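Local coordinates for SusD homolog (Bacteroides thetaiotaomicron VPI-5482, PDB 3FDH), which probably binds glycans at the outer membrane surface and helps deliver them for import, as a SusD/RagB-type lipoprotein, at residues Glu156-Ile161 and Ala203-Arg208; Ala279-Phe284 and Asn370-Ala375; Tyr324-Pro329 and Ile376-Ser381. One frame throughout, in Å; residues are numbered along the deposited sequence.

Interaction 1 of 3, residues Glu156-Ile161 and Ala203-Arg208; sequences EIYTQI and ARYTMR
Tyr158 meets Tyr205 in an offset edge-to-face stack, with an edge of the Tyr158 ring turned to the face of the other. The centroids are 5.7 Å apart and the planes stand at 76°. Tyr158 CE2 also rests on Tyr205 CB, which lies at the rim of the Tyr158 ring close to its plane, 3.7 Å from that atom. From the same side of the Tyr205 ring, but at its other ortho carbon, Ile161 brings CG2 to within 3.6 Å of Tyr205 CD2. The second methyl of this isoleucine, CD1, sits over the centre of the Tyr158 ring, so one branched residue supports both aromatics. The Tyr158 chi1 of -97°, well off a staggered value, probably reflects the fit of its ring between Ile161 and Tyr205.

Segments 156-161 and 203-208, on helices 154-171 and 191-208, run nearly antiparallel at 155°, and with their axes 11.5 Å apart long side chains are needed to span the gap. Helix 106-127 fills in beside them: Ala124 touches Tyr158, and Ala121 touches Tyr205. From the same helix Asp125 hydrogen-bonds Tyr158 OH through one oxygen and salt-bridges Arg208 NH2 through the other, while Glu433 pairs with Arg208 NH1. Arg208 bends at chi2 and chi3, and its guanidinium stands perpendicular to the Tyr158 ring. Two carboxylates thus meet a buried arginine, which would probably keep its charge, and the tyrosine hydroxyl is satisfied within the same network.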
loop_
_atom_site.group_PDB
_atom_site.type_symbol
_atom_site.label_atom_id
_atom_site.label_comp_id
_atom_site.label_asym_id
_atom_site.label_seq_id
_atom_site.Cartn_x
_atom_site.Cartn_y
_atom_site.Cartn_z
ATOM N N GLU A 156 15.975 6.985 12.847
ATOM C CA GLU A 156 17.240 6.578 12.253
ATOM C C GLU A 156 17.019 5.822 10.957
ATOM O O GLU A 156 17.780 5.958 10.016
ATOM C CB GLU A 156 18.067 5.726 13.211
ATOM C CG GLU A 156 18.693 6.560 14.282
ATOM C CD GLU A 156 19.298 5.772 15.412
ATOM O OE1 GLU A 156 18.929 4.598 15.631
ATOM O OE2 GLU A 156 20.116 6.374 16.121
ATOM N N ILE A 157 15.945 5.046 10.910
ATOM C CA ILE A 157 15.660 4.243 9.716
ATOM C C ILE A 157 15.282 5.213 8.606
ATOM O O ILE A 157 15.747 5.103 7.465
ATOM C CB ILE A 157 14.568 3.159 9.961
ATOM C CG1 ILE A 157 15.025 2.130 11.005
ATOM C CG2 ILE A 157 14.226 2.448 8.585
ATOM C CD1 ILE A 157 13.941 1.128 11.432
ATOM N N TYR A 158 14.462 6.203 8.938
ATOM C CA TYR A 158 14.038 7.205 7.940
ATOM C C TYR A 158 15.213 8.023 7.388
ATOM O O TYR A 158 15.250 8.360 6.194
ATOM C CB TYR A 158 12.860 8.085 8.383
ATOM C CG TYR A 158 11.555 7.512 7.819
ATOM C CD1 TYR A 158 10.836 6.552 8.484
ATOM C CD2 TYR A 158 11.126 7.869 6.579
ATOM C CE1 TYR A 158 9.693 6.013 7.948
ATOM C CE2 TYR A 158 10.005 7.316 6.013
ATOM C CZ TYR A 158 9.277 6.393 6.709
ATOM O OH TYR A 158 8.143 5.876 6.143
ATOM N N THR A 159 16.197 8.296 8.232
ATOM C CA THR A 159 17.373 8.992 7.752
ATOM C C THR A 159 18.049 8.118 6.689
ATOM O O THR A 159 18.520 8.616 5.683
ATOM C CB THR A 159 18.363 9.285 8.875
ATOM O OG1 THR A 159 17.762 10.232 9.770
ATOM C CG2 THR A 159 19.652 9.874 8.302
ATOM N N GLN A 160 18.048 6.809 6.918
ATOM C CA GLN A 160 18.681 5.852 6.000
ATOM C C GLN A 160 17.889 5.751 4.724
ATOM O O GLN A 160 18.424 5.648 3.630
ATOM C CB GLN A 160 18.839 4.470 6.634
ATOM C CG GLN A 160 19.785 4.471 7.807
ATOM C CD GLN A 160 19.794 3.152 8.585
ATOM O OE1 GLN A 160 20.307 2.127 8.113
ATOM N NE2 GLN A 160 19.307 3.203 9.823
ATOM N N ILE A 161 16.590 5.867 4.877
ATOM C CA ILE A 161 15.677 5.798 3.741
ATOM C C ILE A 161 15.925 6.954 2.776
ATOM O O ILE A 161 16.108 6.775 1.551
ATOM C CB ILE A 161 14.217 5.803 4.210
ATOM C CG1 ILE A 161 13.916 4.474 4.899
ATOM C CG2 ILE A 161 13.271 6.035 3.062
ATOM C CD1 ILE A 161 12.607 4.445 5.705
ATOM N N ALA A 203 8.349 12.217 -1.813
ATOM C CA ALA A 203 7.114 12.925 -1.472
ATOM C C ALA A 203 6.369 12.117 -0.422
ATOM O O ALA A 203 5.949 12.636 0.621
ATOM C CB ALA A 203 6.261 13.154 -2.694
ATOM N N ARG A 204 6.211 10.820 -0.687
ATOM C CA ARG A 204 5.469 9.949 0.242
ATOM C C ARG A 204 6.057 10.013 1.628
ATOM O O ARG A 204 5.359 10.129 2.642
ATOM C CB ARG A 204 5.499 8.487 -0.238
ATOM C CG ARG A 204 5.002 7.470 0.796
ATOM C CD ARG A 204 5.199 6.018 0.303
ATOM N NE ARG A 204 4.195 5.548 -0.672
ATOM C CZ ARG A 204 4.148 4.291 -1.104
ATOM N NH1 ARG A 204 5.046 3.407 -0.689
ATOM N NH2 ARG A 204 3.198 3.898 -1.911
ATOM N N TYR A 205 7.370 9.965 1.675
ATOM C CA TYR A 205 8.091 9.856 2.965
ATOM C C TYR A 205 8.223 11.190 3.685
ATOM O O TYR A 205 8.295 11.237 4.904
ATOM C CB TYR A 205 9.460 9.193 2.815
ATOM C CG TYR A 205 9.407 7.800 2.199
ATOM C CD1 TYR A 205 8.422 6.879 2.557
ATOM C CD2 TYR A 205 10.384 7.388 1.308
ATOM C CE1 TYR A 205 8.398 5.610 1.983
ATOM C CE2 TYR A 205 10.384 6.115 0.749
ATOM C CZ TYR A 205 9.391 5.238 1.066
ATOM O OH TYR A 205 9.416 3.994 0.472
ATOM N N THR A 206 8.228 12.271 2.909
ATOM C CA THR A 206 8.243 13.605 3.497
ATOM C C THR A 206 6.915 13.837 4.220
ATOM O O THR A 206 6.869 14.278 5.389
ATOM C CB THR A 206 8.542 14.701 2.454
ATOM O OG1 THR A 206 9.857 14.469 1.912
ATOM C CG2 THR A 206 8.469 16.112 3.099
HETATM N N MSE A 207 5.829 13.514 3.538
HETATM C CA MSE A 207 4.508 13.694 4.153
HETATM C C MSE A 207 4.360 12.739 5.329
HETATM O O MSE A 207 3.729 13.053 6.344
HETATM C CB MSE A 207 3.387 13.489 3.138
HETATM C CG MSE A 207 2.034 13.827 3.731
HETATM SE SE MSE A 207 1.796 15.688 4.002
HETATM C CE MSE A 207 1.468 15.902 2.171
ATOM N N ARG A 208 4.984 11.570 5.220
ATOM C CA ARG A 208 4.865 10.568 6.308
ATOM C C ARG A 208 5.288 11.104 7.659
ATOM O O ARG A 208 4.685 10.797 8.701
ATOM C CB ARG A 208 5.716 9.341 6.004
ATOM C CG ARG A 208 5.602 8.281 7.102
ATOM C CD ARG A 208 4.445 7.325 6.832
ATOM N NE ARG A 208 4.882 6.330 5.850
ATOM C CZ ARG A 208 4.383 6.156 4.632
ATOM N NH1 ARG A 208 3.339 6.836 4.211
ATOM N NH2 ARG A 208 4.884 5.215 3.857
#

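Interaction 2 of 3, residues Ala279-Phe284 and Asn370-Ala375; sequences ANRAFF and NSISIA
Ile372 points from its helix into the bend made by Arg281 and Ala282, and its two branches divide the work. CD1, at the end of the longer branch, meets the methyl of Ala282, with Ile372 CD1 3.7 Å from Ala282 CB. The other branch goes to the arginine: Ile372 CG2 stands 4.0 Å over one face of the Arg281 guanidinium, nearer its border than its middle, and it also comes within 3.8 Å of Arg281 O. That carbonyl has its polar partner in Gln294, so the methyl packs against an oxygen already engaged. A chi1 of -69° at Ile372 sets CG2 anti to the backbone N and CG1 beside it, which lets the branches part toward the two neighbours.

Arg281 leaves the backbone with CG anti to N (chi1 -174°) and stays extended from CG to NE, so that its flat end slides along the helix flank. There Ser373 OG lies near the guanidinium plane, at the edge, but Arg281 NH2 is 4.0 Å from it, too far for a hydrogen bond.

The helix here is the long 354-379 of this largely helical SusD-like fold, and the other partner is the loop leading into strand 283-284, which pairs antiparallel with strand 319-320. Ala282 suits its place because only a methyl is presented between Ile372 and Trp425, while its backbone bonds to Ala321. Arg281 suits its place because its methylene chain and the weakly hydrated face of the guanidinium accept a methyl, while its N-H edge finds polar partners: NE makes a salt bridge with Glu369, one turn before Ser373 on the same helix, and NH1 hydrogen-bonds the hydroxyl of Ser388.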
loop_
_atom_site.group_PDB
_atom_site.type_symbol
_atom_site.label_atom_id
_atom_site.label_comp_id
_atom_site.label_asym_id
_atom_site.label_seq_id
_atom_site.Cartn_x
_atom_site.Cartn_y
_atom_site.Cartn_z
ATOM N N ALA A 279 -19.812 2.111 -6.194
ATOM C CA ALA A 279 -20.924 1.604 -5.373
ATOM C C ALA A 279 -21.786 0.588 -6.142
ATOM O O ALA A 279 -22.316 -0.369 -5.569
ATOM C CB ALA A 279 -21.825 2.758 -4.855
ATOM N N ASN A 280 -21.940 0.823 -7.436
ATOM C CA ASN A 280 -22.808 0.020 -8.236
ATOM C C ASN A 280 -22.069 -0.931 -9.127
ATOM O O ASN A 280 -22.651 -1.606 -9.951
ATOM C CB ASN A 280 -23.598 0.932 -9.148
ATOM C CG ASN A 280 -24.805 0.257 -9.712
ATOM O OD1 ASN A 280 -25.447 -0.560 -9.032
ATOM N ND2 ASN A 280 -25.129 0.568 -10.959
ATOM N N ARG A 281 -20.774 -1.011 -8.926
ATOM C CA ARG A 281 -19.970 -1.741 -9.871
ATOM C C ARG A 281 -18.885 -2.659 -9.346
ATOM O O ARG A 281 -18.520 -3.618 -10.023
ATOM C CB ARG A 281 -19.396 -0.701 -10.832
ATOM C CG ARG A 281 -18.659 -1.262 -11.940
ATOM C CD ARG A 281 -18.524 -0.285 -13.069
ATOM N NE ARG A 281 -17.634 -0.852 -14.083
ATOM C CZ ARG A 281 -17.978 -1.791 -14.960
ATOM N NH1 ARG A 281 -19.195 -2.283 -14.952
ATOM N NH2 ARG A 281 -17.091 -2.262 -15.810
ATOM N N ALA A 282 -18.440 -2.423 -8.105
ATOM C CA ALA A 282 -17.297 -3.127 -7.537
ATOM C C ALA A 282 -17.618 -4.232 -6.516
ATOM O O ALA A 282 -16.769 -4.648 -5.745
ATOM C CB ALA A 282 -16.342 -2.117 -6.899
ATOM N N PHE A 283 -18.842 -4.691 -6.535
ATOM C CA PHE A 283 -19.325 -5.738 -5.611
ATOM C C PHE A 283 -20.040 -6.878 -6.286
ATOM O O PHE A 283 -20.842 -6.685 -7.186
ATOM C CB PHE A 283 -20.240 -5.138 -4.524
ATOM C CG PHE A 283 -19.550 -4.152 -3.641
ATOM C CD1 PHE A 283 -18.659 -4.579 -2.679
ATOM C CD2 PHE A 283 -19.805 -2.808 -3.745
ATOM C CE1 PHE A 283 -18.004 -3.672 -1.868
ATOM C CE2 PHE A 283 -19.158 -1.896 -2.929
ATOM C CZ PHE A 283 -18.265 -2.329 -1.979
ATOM N N PHE A 284 -19.716 -8.081 -5.820
ATOM C CA PHE A 284 -20.303 -9.321 -6.263
ATOM C C PHE A 284 -20.905 -10.086 -5.081
ATOM O O PHE A 284 -20.384 -10.128 -3.967
ATOM C CB PHE A 284 -19.318 -10.278 -6.962
ATOM C CG PHE A 284 -18.531 -9.674 -8.104
ATOM C CD1 PHE A 284 -19.060 -8.686 -8.916
ATOM C CD2 PHE A 284 -17.268 -10.195 -8.413
ATOM C CE1 PHE A 284 -18.325 -8.171 -9.986
ATOM C CE2 PHE A 284 -16.531 -9.700 -9.477
ATOM C CZ PHE A 284 -17.063 -8.676 -10.268
ATOM N N ASN A 370 -9.918 -0.540 -14.165
ATOM C CA ASN A 370 -8.975 -1.483 -14.759
ATOM C C ASN A 370 -9.091 -2.816 -14.037
ATOM O O ASN A 370 -9.234 -3.870 -14.656
ATOM C CB ASN A 370 -7.536 -0.971 -14.681
ATOM C CG ASN A 370 -6.566 -1.807 -15.515
ATOM O OD1 ASN A 370 -6.740 -1.974 -16.728
ATOM N ND2 ASN A 370 -5.541 -2.334 -14.865
ATOM N N SER A 371 -9.032 -2.779 -12.712
ATOM C CA SER A 371 -9.112 -4.016 -11.963
ATOM C C SER A 371 -10.450 -4.707 -11.990
ATOM O O SER A 371 -10.543 -5.943 -12.022
ATOM C CB SER A 371 -8.733 -3.753 -10.509
ATOM O OG SER A 371 -7.421 -3.266 -10.507
ATOM N N ILE A 372 -11.497 -3.895 -11.982
ATOM C CA ILE A 372 -12.861 -4.419 -12.003
ATOM C C ILE A 372 -13.063 -5.191 -13.304
ATOM O O ILE A 372 -13.559 -6.299 -13.272
ATOM C CB ILE A 372 -13.903 -3.317 -11.822
ATOM C CG1 ILE A 372 -13.783 -2.802 -10.384
ATOM C CG2 ILE A 372 -15.343 -3.875 -12.181
ATOM C CD1 ILE A 372 -14.585 -1.542 -10.122
ATOM N N SER A 373 -12.679 -4.595 -14.433
ATOM C CA SER A 373 -12.789 -5.237 -15.754
ATOM C C SER A 373 -11.984 -6.537 -15.859
ATOM O O SER A 373 -12.423 -7.512 -16.457
ATOM C CB SER A 373 -12.379 -4.287 -16.877
ATOM O OG SER A 373 -13.360 -3.273 -16.965
ATOM N N ILE A 374 -10.790 -6.513 -15.315
ATOM C CA ILE A 374 -9.936 -7.714 -15.294
ATOM C C ILE A 374 -10.703 -8.825 -14.577
ATOM O O ILE A 374 -10.731 -9.994 -14.997
ATOM C CB ILE A 374 -8.566 -7.432 -14.607
ATOM C CG1 ILE A 374 -7.662 -6.620 -15.568
ATOM C CG2 ILE A 374 -7.864 -8.715 -14.211
ATOM C CD1 ILE A 374 -6.389 -6.050 -14.873
ATOM N N ALA A 375 -11.343 -8.431 -13.477
ATOM C CA ALA A 375 -12.059 -9.379 -12.594
ATOM C C ALA A 375 -13.278 -9.982 -13.268
ATOM O O ALA A 375 -13.523 -11.177 -13.152
ATOM C CB ALA A 375 -12.427 -8.740 -11.263
#

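Interaction 3 of 3, residues Tyr324-Pro329 and Ile376-Ser381; sequences YAKTAP and IKELGS
Chi1 of -80° in Tyr324 and of -81° in Leu379 places each CG beside its own backbone N, and in this way the leucine's branched end is laid across the tyrosine ring. Its methyl CD2 sits over the face in a CH-pi contact: Leu379 CD2 is 3.7 Å from the centroid of the Tyr324 ring and only 6° off the normal. The other methyl lies over the same face, out toward the rim, with Leu379 CD1 3.9 Å from Tyr324 CD2.

Next along, Glu378 lays CB against the backbone, 3.5 Å from Tyr324 O, and folds back at chi2 toward Lys326. The lysine, extended throughout, slants across the carboxylate, with Lys326 CD 3.6 Å from Glu378 OE1. Its ammonium does not reach a salt bridge, as Lys326 NZ and Glu378 OE2 are 4.1 Å apart; instead two waters each accept from Lys326 NZ, one donating to Glu378 OE1 and the other to OE2. Ser245 O also accepts from NZ.

This is where the loop between strands 319-320 and 330-331 crosses the C-terminal end of helix 354-379. The loop turns tightly, with an inverse gamma turn centred on Ala325 and a type I beta turn from Ala325 to Ala328. At the helix end Gly380, the first residue to leave helical angles, takes a positive phi that a residue without a side chain accepts easily.

Were Tyr324 an alanine, Leu379 would probably lose the ring surface under its methyl, and Arg292 a hydrogen-bond partner. Tyr255 meets the same ring edge-to-face.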
loop_
_atom_site.group_PDB
_atom_site.type_symbol
_atom_site.label_atom_id
_atom_site.label_comp_id
_atom_site.label_asym_id
_atom_site.label_seq_id
_atom_site.Cartn_x
_atom_site.Cartn_y
_atom_site.Cartn_z
ATOM N N TYR A 324 -10.977 -10.949 -7.566
ATOM C CA TYR A 324 -10.858 -11.731 -8.813
ATOM C C TYR A 324 -10.012 -11.061 -9.901
ATOM O O TYR A 324 -10.005 -11.472 -11.070
ATOM C CB TYR A 324 -12.251 -12.102 -9.349
ATOM C CG TYR A 324 -12.812 -13.303 -8.612
ATOM C CD1 TYR A 324 -12.299 -14.572 -8.834
ATOM C CD2 TYR A 324 -13.833 -13.167 -7.687
ATOM C CE1 TYR A 324 -12.788 -15.661 -8.142
ATOM C CE2 TYR A 324 -14.305 -14.244 -6.974
ATOM C CZ TYR A 324 -13.775 -15.485 -7.200
ATOM O OH TYR A 324 -14.292 -16.573 -6.513
ATOM N N ALA A 325 -9.289 -10.017 -9.505
ATOM C CA ALA A 325 -8.441 -9.215 -10.437
ATOM C C ALA A 325 -7.093 -9.915 -10.626
ATOM O O ALA A 325 -6.056 -9.412 -10.245
ATOM C CB ALA A 325 -8.230 -7.781 -9.893
ATOM N N LYS A 326 -7.158 -11.050 -11.318
ATOM C CA LYS A 326 -6.046 -11.983 -11.412
ATOM C C LYS A 326 -4.716 -11.418 -11.894
ATOM O O LYS A 326 -3.638 -11.772 -11.365
ATOM C CB LYS A 326 -6.444 -13.186 -12.262
ATOM C CG LYS A 326 -5.415 -14.305 -12.253
ATOM C CD LYS A 326 -5.907 -15.445 -13.126
ATOM C CE LYS A 326 -4.974 -16.642 -13.078
ATOM N NZ LYS A 326 -5.549 -17.849 -13.772
ATOM N N THR A 327 -4.827 -10.524 -12.867
ATOM C CA THR A 327 -3.668 -9.940 -13.513
ATOM C C THR A 327 -3.537 -8.448 -13.303
ATOM O O THR A 327 -2.747 -7.800 -13.961
ATOM C CB THR A 327 -3.627 -10.291 -15.007
ATOM O OG1 THR A 327 -4.785 -9.777 -15.658
ATOM C CG2 THR A 327 -3.581 -11.807 -15.201
ATOM N N ALA A 328 -4.240 -7.900 -12.326
ATOM C CA ALA A 328 -4.071 -6.476 -12.047
ATOM C C ALA A 328 -2.647 -6.226 -11.560
ATOM O O ALA A 328 -2.110 -7.015 -10.756
ATOM C CB ALA A 328 -5.097 -5.992 -10.983
ATOM N N PRO A 329 -2.037 -5.092 -11.961
ATOM C CA PRO A 329 -0.679 -4.863 -11.449
ATOM C C PRO A 329 -0.618 -4.518 -9.988
ATOM O O PRO A 329 -1.563 -4.023 -9.412
ATOM C CB PRO A 329 -0.182 -3.633 -12.226
ATOM C CG PRO A 329 -1.449 -2.974 -12.816
ATOM C CD PRO A 329 -2.459 -4.087 -12.958
ATOM N N ILE A 376 -14.016 -9.137 -13.977
ATOM C CA ILE A 376 -15.197 -9.553 -14.734
ATOM C C ILE A 376 -14.771 -10.529 -15.824
ATOM O O ILE A 376 -15.405 -11.560 -16.031
ATOM C CB ILE A 376 -15.970 -8.323 -15.318
ATOM C CG1 ILE A 376 -16.612 -7.530 -14.165
ATOM C CG2 ILE A 376 -17.025 -8.768 -16.354
ATOM C CD1 ILE A 376 -17.157 -6.179 -14.561
ATOM N N LYS A 377 -13.671 -10.221 -16.493
ATOM C CA LYS A 377 -13.206 -11.074 -17.567
ATOM C C LYS A 377 -12.804 -12.417 -16.947
ATOM O O LYS A 377 -13.205 -13.467 -17.403
ATOM C CB LYS A 377 -12.045 -10.435 -18.355
ATOM C CG LYS A 377 -11.620 -11.197 -19.622
ATOM C CD LYS A 377 -10.217 -10.781 -20.056
ATOM C CE LYS A 377 -9.772 -11.373 -21.406
ATOM N NZ LYS A 377 -10.235 -10.568 -22.586
ATOM N N GLU A 378 -12.083 -12.375 -15.849
ATOM C CA GLU A 378 -11.620 -13.605 -15.199
ATOM C C GLU A 378 -12.772 -14.518 -14.764
ATOM O O GLU A 378 -12.721 -15.737 -14.967
ATOM C CB GLU A 378 -10.715 -13.276 -14.002
ATOM C CG GLU A 378 -10.360 -14.473 -13.136
ATOM C CD GLU A 378 -9.553 -15.559 -13.849
ATOM O OE1 GLU A 378 -9.015 -15.351 -14.964
ATOM O OE2 GLU A 378 -9.487 -16.659 -13.260
ATOM N N LEU A 379 -13.805 -13.939 -14.168
ATOM C CA LEU A 379 -14.983 -14.722 -13.721
ATOM C C LEU A 379 -15.765 -15.335 -14.855
ATOM O O LEU A 379 -16.323 -16.416 -14.729
ATOM C CB LEU A 379 -15.933 -13.901 -12.839
ATOM C CG LEU A 379 -15.490 -13.811 -11.379
ATOM C CD1 LEU A 379 -16.397 -12.847 -10.612
ATOM C CD2 LEU A 379 -15.550 -15.193 -10.766
ATOM N N GLY A 380 -15.765 -14.661 -15.985
ATOM C CA GLY A 380 -16.497 -15.157 -17.133
ATOM C C GLY A 380 -17.926 -15.562 -16.804
ATOM O O GLY A 380 -18.689 -14.808 -16.206
ATOM N N SER A 381 -18.271 -16.778 -17.199
ATOM C CA SER A 381 -19.621 -17.305 -17.018
ATOM C C SER A 381 -19.950 -17.556 -15.552
ATOM O O SER A 381 -21.046 -17.983 -15.201
ATOM C CB SER A 381 -19.845 -18.573 -17.859
ATOM O OG SER A 381 -19.115 -19.642 -17.323
HETATM O O HOH W 1 -6.727 -16.609 -15.968
HETATM O O HOH W 2 -8.023 -18.876 -13.116
#

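How the interactions relate
From the N terminus, interaction 1 comes first: it closes a loop of about forty residues between helices 154-171 and 191-208, and is complete before the other two begin. Segment 279-284 then opens interaction 2, and 324-329 opens interaction 3 before 370-375 closes the former and 376-381 the latter, so these two cross. Both end on helix 354-379, on consecutive segments of it, the second reaching its C-terminal end, tying to it the loop before strand 283-284 and the loop after strand 319-320. They touch, for example at Phe284 CE2 and Leu379 CD1, 3.3 Å apart. Interaction 1 lies on the opposite side of the chain's centre, its centre about 34 Å from that of interaction 2.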